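Local coordinates for Afp2 (Serratia entomophila, PDB 6RBN), which is a sheath protein that assembles into the helical sheath around the tube of the contractile anti-feeding prophage and probably drives injection by contracting, at residues C[103-108]-C[172-177]; C[155-160]-C[221-226]. All blocks are in the same frame, centred on the assembly; numbering follows the deposited sequence.

Interaction 1 (103-108 with 172-177) and interaction 2 (155-160 with 221-226) lie about 10 Å apart, centre to centre, in the subtilisin-like domain of the sheath protein. Both reach one mixed sheet: interaction 1 through strand 102-105, interaction 2 through strand 156-157, at one end of the sheet within this chain. Strand 127-129 runs between these two. Along the chain the order is 103-108, 155-160, 172-177, 221-226, so the two contacts cross. They also touch directly. P173, in the segment that carries the start of helix 173-187, sets its CB 3.2 Å from F159 O and 3.8 Å from I225 CD1. The helix thus joins both contacts into one buried core within a single subunit.

Interaction 1 of 2, residues C[103-108]-C[172-177]; sequences IVAAGT and PPSAIA
The parallel part of the mixed sheet in the subtilisin-like domain is covered here by the start of helix 173-187. Strand 103-105 and helix 173-177 run roughly antiparallel, 144° between their directions, with axes 7.7 Å apart at closest approach. The short side chains of S174 and A175 are consistent with this close approach. S174, P172 and V104 bury the most surface.

V104 points toward the helix. Its CG1 is anti to the backbone N (chi1 178°) and meets S174 CB at 3.7 Å. The CB of S174 therefore packs against a methyl group, while its hydroxyl turns to the ends of the strands. With OG beside its own backbone N (chi1 -59°), S174 brings OG within 3.0 Å of A105 O, but its strongest partner is F130 O. L129 O and D131 OD1 are also within bonding range of the single proton, so the buried hydroxyl is satisfied by the end of strand 127-129 and the residues after it.

At A106 the chain bends in an inverse gamma turn, closed by a weak bond from G107 N to A105 O; G107 N also bonds to D131 OD2. P172 lies against this turn. Helix 66-75 borders the same spot, with S70 touching A106, P172 and A175. The P172 ring meets mainly backbone: CG lies 3.9 Å from A106 C, and CB 3.6 Å from G107 N.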
# COMPACT_ATOMS: atom_id res chain seq x y z
N ILE C 103 -49.31 39.23 -65.92
CA ILE C 103 -49.25 40.26 -66.95
C ILE C 103 -50.65 40.39 -67.53
O ILE C 103 -51.13 39.48 -68.22
CB ILE C 103 -48.21 39.94 -68.03
CG1 ILE C 103 -46.81 39.96 -67.44
CG2 ILE C 103 -48.30 40.94 -69.17
CD1 ILE C 103 -45.75 39.49 -68.40
N VAL C 104 -51.30 41.51 -67.26
CA VAL C 104 -52.69 41.71 -67.61
C VAL C 104 -52.72 42.68 -68.79
O VAL C 104 -52.49 43.88 -68.62
CB VAL C 104 -53.50 42.24 -66.43
CG1 VAL C 104 -54.93 42.49 -66.83
CG2 VAL C 104 -53.44 41.26 -65.28
N ALA C 105 -52.97 42.16 -69.98
CA ALA C 105 -53.10 42.98 -71.19
C ALA C 105 -54.43 43.71 -71.12
O ALA C 105 -55.48 43.16 -71.46
CB ALA C 105 -52.99 42.12 -72.44
N ALA C 106 -54.39 44.96 -70.67
CA ALA C 106 -55.61 45.74 -70.46
C ALA C 106 -55.98 46.44 -71.77
O ALA C 106 -55.76 47.64 -71.96
CB ALA C 106 -55.41 46.74 -69.33
N GLY C 107 -56.56 45.67 -72.68
CA GLY C 107 -56.95 46.20 -73.98
C GLY C 107 -55.76 46.46 -74.88
O GLY C 107 -55.66 47.52 -75.50
N THR C 108 -54.85 45.49 -74.96
CA THR C 108 -53.58 45.67 -75.64
C THR C 108 -53.23 44.39 -76.38
O THR C 108 -53.41 43.29 -75.85
CB THR C 108 -52.48 46.03 -74.64
OG1 THR C 108 -52.91 47.12 -73.81
CG2 THR C 108 -51.25 46.47 -75.35
N PRO C 172 -61.79 45.82 -70.11
CA PRO C 172 -61.12 44.74 -70.83
C PRO C 172 -61.30 43.42 -70.10
O PRO C 172 -61.23 43.37 -68.87
CB PRO C 172 -59.66 45.17 -70.83
CG PRO C 172 -59.70 46.63 -70.67
CD PRO C 172 -60.86 46.90 -69.78
N PRO C 173 -61.53 42.32 -70.83
CA PRO C 173 -61.87 41.06 -70.17
C PRO C 173 -60.69 40.37 -69.50
O PRO C 173 -60.90 39.36 -68.82
CB PRO C 173 -62.41 40.22 -71.33
CG PRO C 173 -61.70 40.74 -72.51
CD PRO C 173 -61.51 42.20 -72.30
N SER C 174 -59.47 40.87 -69.69
CA SER C 174 -58.36 40.43 -68.87
C SER C 174 -58.52 40.86 -67.43
O SER C 174 -58.13 40.14 -66.51
CB SER C 174 -57.05 40.99 -69.42
OG SER C 174 -56.85 40.58 -70.75
N ALA C 175 -59.09 42.05 -67.21
CA ALA C 175 -59.29 42.56 -65.86
C ALA C 175 -60.43 41.86 -65.15
O ALA C 175 -60.45 41.81 -63.92
CB ALA C 175 -59.56 44.06 -65.91
N ILE C 176 -61.40 41.34 -65.90
CA ILE C 176 -62.44 40.51 -65.31
C ILE C 176 -61.84 39.20 -64.83
O ILE C 176 -62.19 38.70 -63.75
CB ILE C 176 -63.58 40.30 -66.32
CG1 ILE C 176 -64.18 41.64 -66.72
CG2 ILE C 176 -64.65 39.41 -65.76
CD1 ILE C 176 -65.11 41.56 -67.90
N ALA C 177 -60.91 38.64 -65.60
CA ALA C 177 -60.22 37.43 -65.17
C ALA C 177 -59.24 37.71 -64.05
O ALA C 177 -59.04 36.86 -63.18
CB ALA C 177 -59.50 36.80 -66.35

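Interaction 2 of 2, residues C[155-160]-C[221-226]; sequences FGAVFY and ALNMIR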
# COMPACT_ATOMS: atom_id res chain seq x y z
N PHE C 155 -48.44 29.63 -70.61
CA PHE C 155 -48.44 30.66 -69.59
C PHE C 155 -49.50 31.74 -69.84
O PHE C 155 -49.40 32.83 -69.28
CB PHE C 155 -47.06 31.30 -69.51
CG PHE C 155 -45.99 30.39 -69.01
CD1 PHE C 155 -45.72 30.28 -67.67
CD2 PHE C 155 -45.25 29.62 -69.90
CE1 PHE C 155 -44.73 29.45 -67.21
CE2 PHE C 155 -44.26 28.77 -69.44
CZ PHE C 155 -44.01 28.69 -68.10
N GLY C 156 -50.50 31.45 -70.67
CA GLY C 156 -51.47 32.47 -71.03
C GLY C 156 -52.85 31.89 -71.23
O GLY C 156 -53.03 30.69 -71.43
N ALA C 157 -53.84 32.78 -71.15
CA ALA C 157 -55.22 32.49 -71.49
C ALA C 157 -55.86 33.76 -72.02
O ALA C 157 -55.34 34.86 -71.82
CB ALA C 157 -55.99 31.95 -70.28
N VAL C 158 -56.99 33.62 -72.71
CA VAL C 158 -57.47 34.66 -73.60
C VAL C 158 -58.67 35.42 -73.04
O VAL C 158 -58.68 36.64 -73.09
CB VAL C 158 -57.77 34.07 -75.00
CG1 VAL C 158 -58.26 35.14 -75.94
CG2 VAL C 158 -56.51 33.46 -75.54
N PHE C 159 -59.70 34.72 -72.52
CA PHE C 159 -60.86 35.33 -71.86
C PHE C 159 -61.64 36.29 -72.76
O PHE C 159 -61.44 37.50 -72.65
CB PHE C 159 -60.46 36.03 -70.56
CG PHE C 159 -59.92 35.10 -69.53
CD1 PHE C 159 -60.77 34.32 -68.78
CD2 PHE C 159 -58.55 35.00 -69.32
CE1 PHE C 159 -60.27 33.45 -67.83
CE2 PHE C 159 -58.05 34.14 -68.38
CZ PHE C 159 -58.91 33.37 -67.63
N TYR C 160 -62.43 35.77 -73.71
CA TYR C 160 -62.99 36.59 -74.78
C TYR C 160 -63.92 37.74 -74.35
O TYR C 160 -63.55 38.90 -74.62
CB TYR C 160 -63.66 35.69 -75.83
CG TYR C 160 -64.66 36.39 -76.72
CD1 TYR C 160 -64.25 37.31 -77.68
CD2 TYR C 160 -66.01 36.10 -76.63
CE1 TYR C 160 -65.17 37.94 -78.49
CE2 TYR C 160 -66.93 36.72 -77.45
CZ TYR C 160 -66.51 37.63 -78.37
OH TYR C 160 -67.42 38.25 -79.18
N ALA C 221 -58.42 27.62 -76.49
CA ALA C 221 -59.17 27.87 -75.26
C ALA C 221 -59.59 29.30 -74.95
O ALA C 221 -58.94 29.95 -74.12
CB ALA C 221 -58.37 27.33 -74.08
N LEU C 222 -60.59 29.85 -75.65
CA LEU C 222 -61.06 31.21 -75.41
C LEU C 222 -61.49 31.56 -73.99
O LEU C 222 -61.40 32.73 -73.65
CB LEU C 222 -62.23 31.59 -76.33
CG LEU C 222 -61.93 32.22 -77.68
CD1 LEU C 222 -63.21 32.56 -78.39
CD2 LEU C 222 -61.17 33.48 -77.45
N ASN C 223 -61.97 30.60 -73.18
CA ASN C 223 -62.30 30.81 -71.76
C ASN C 223 -63.35 31.90 -71.54
O ASN C 223 -63.05 32.99 -71.05
CB ASN C 223 -61.05 31.11 -70.92
CG ASN C 223 -60.19 29.89 -70.71
OD1 ASN C 223 -60.69 28.80 -70.46
ND2 ASN C 223 -58.88 30.07 -70.80
N MET C 224 -64.58 31.60 -71.95
CA MET C 224 -65.75 32.49 -71.87
C MET C 224 -66.01 33.16 -70.53
O MET C 224 -65.64 32.64 -69.47
CB MET C 224 -66.99 31.70 -72.24
CG MET C 224 -67.31 31.66 -73.71
SD MET C 224 -66.01 31.11 -74.80
CE MET C 224 -65.72 32.64 -75.64
N ILE C 225 -66.66 34.32 -70.57
CA ILE C 225 -67.14 35.04 -69.40
C ILE C 225 -68.65 35.11 -69.54
O ILE C 225 -69.17 35.83 -70.41
CB ILE C 225 -66.53 36.44 -69.30
CG1 ILE C 225 -65.01 36.35 -69.13
CG2 ILE C 225 -67.15 37.21 -68.14
CD1 ILE C 225 -64.32 37.68 -69.23
N ARG C 226 -69.37 34.38 -68.70
CA ARG C 226 -70.80 34.19 -68.86
C ARG C 226 -71.51 34.60 -67.58
O ARG C 226 -70.92 34.65 -66.50
CB ARG C 226 -71.12 32.74 -69.20
CG ARG C 226 -70.62 32.31 -70.56
CD ARG C 226 -70.88 30.85 -70.77
NE ARG C 226 -72.31 30.57 -70.72
CZ ARG C 226 -72.82 29.35 -70.72
NH1 ARG C 226 -72.02 28.29 -70.79
NH2 ARG C 226 -74.13 29.18 -70.66
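Y160 has CG anti to its backbone N (chi1 161°), whereas F159 has CG beside it (chi1 -64°). Their rings part. The F159 ring goes to N223 and the Y160 ring goes past L222 and M224. N223 also keeps CG beside its backbone N. M224 starts away from the other segment, but bends at chi2 and chi3 and brings CE back to the tyrosine.

The contact joins the chain just past strand 156-157 of the subtilisin-like domain to the loop leading into strand 225-226. The backbones meet at L222 O. It accepts Y160 N at 3.2 Å, with the donor above the carbonyl plane, and more weakly F159 N at 2.9 Å, where the angle at the hydrogen is only 116°. F159 CA adds a nearly straight C-H...O contact to N223 O.

N223 CB sits over one face of the F159 ring, 4.2 Å from its centroid, in a CH-pi contact. The amide is moderately tilted against the ring. Its ND2 lies against A157 CB and gives its hydrogen bond to R239 O. Further along, L222 CD2 touches both V158 CG1 and Y160 CB, 3.7 Å from each. M224 CE approaches Y160 CD2 obliquely at 3.6 Å. The phenol runs on beyond this packing, and its OH bonds with I137 N and E135 O.

Helix 250-267 touches A157 and F159 through I250, and helix 210-216 touches L222 and M224. One carbonyl thus serves two adjacent N-H groups inside an otherwise mainly apolar contact. The polar ends of N223 and Y160 find their partners beyond it, so these buried groups are satisfied while their carbon atoms do the packing.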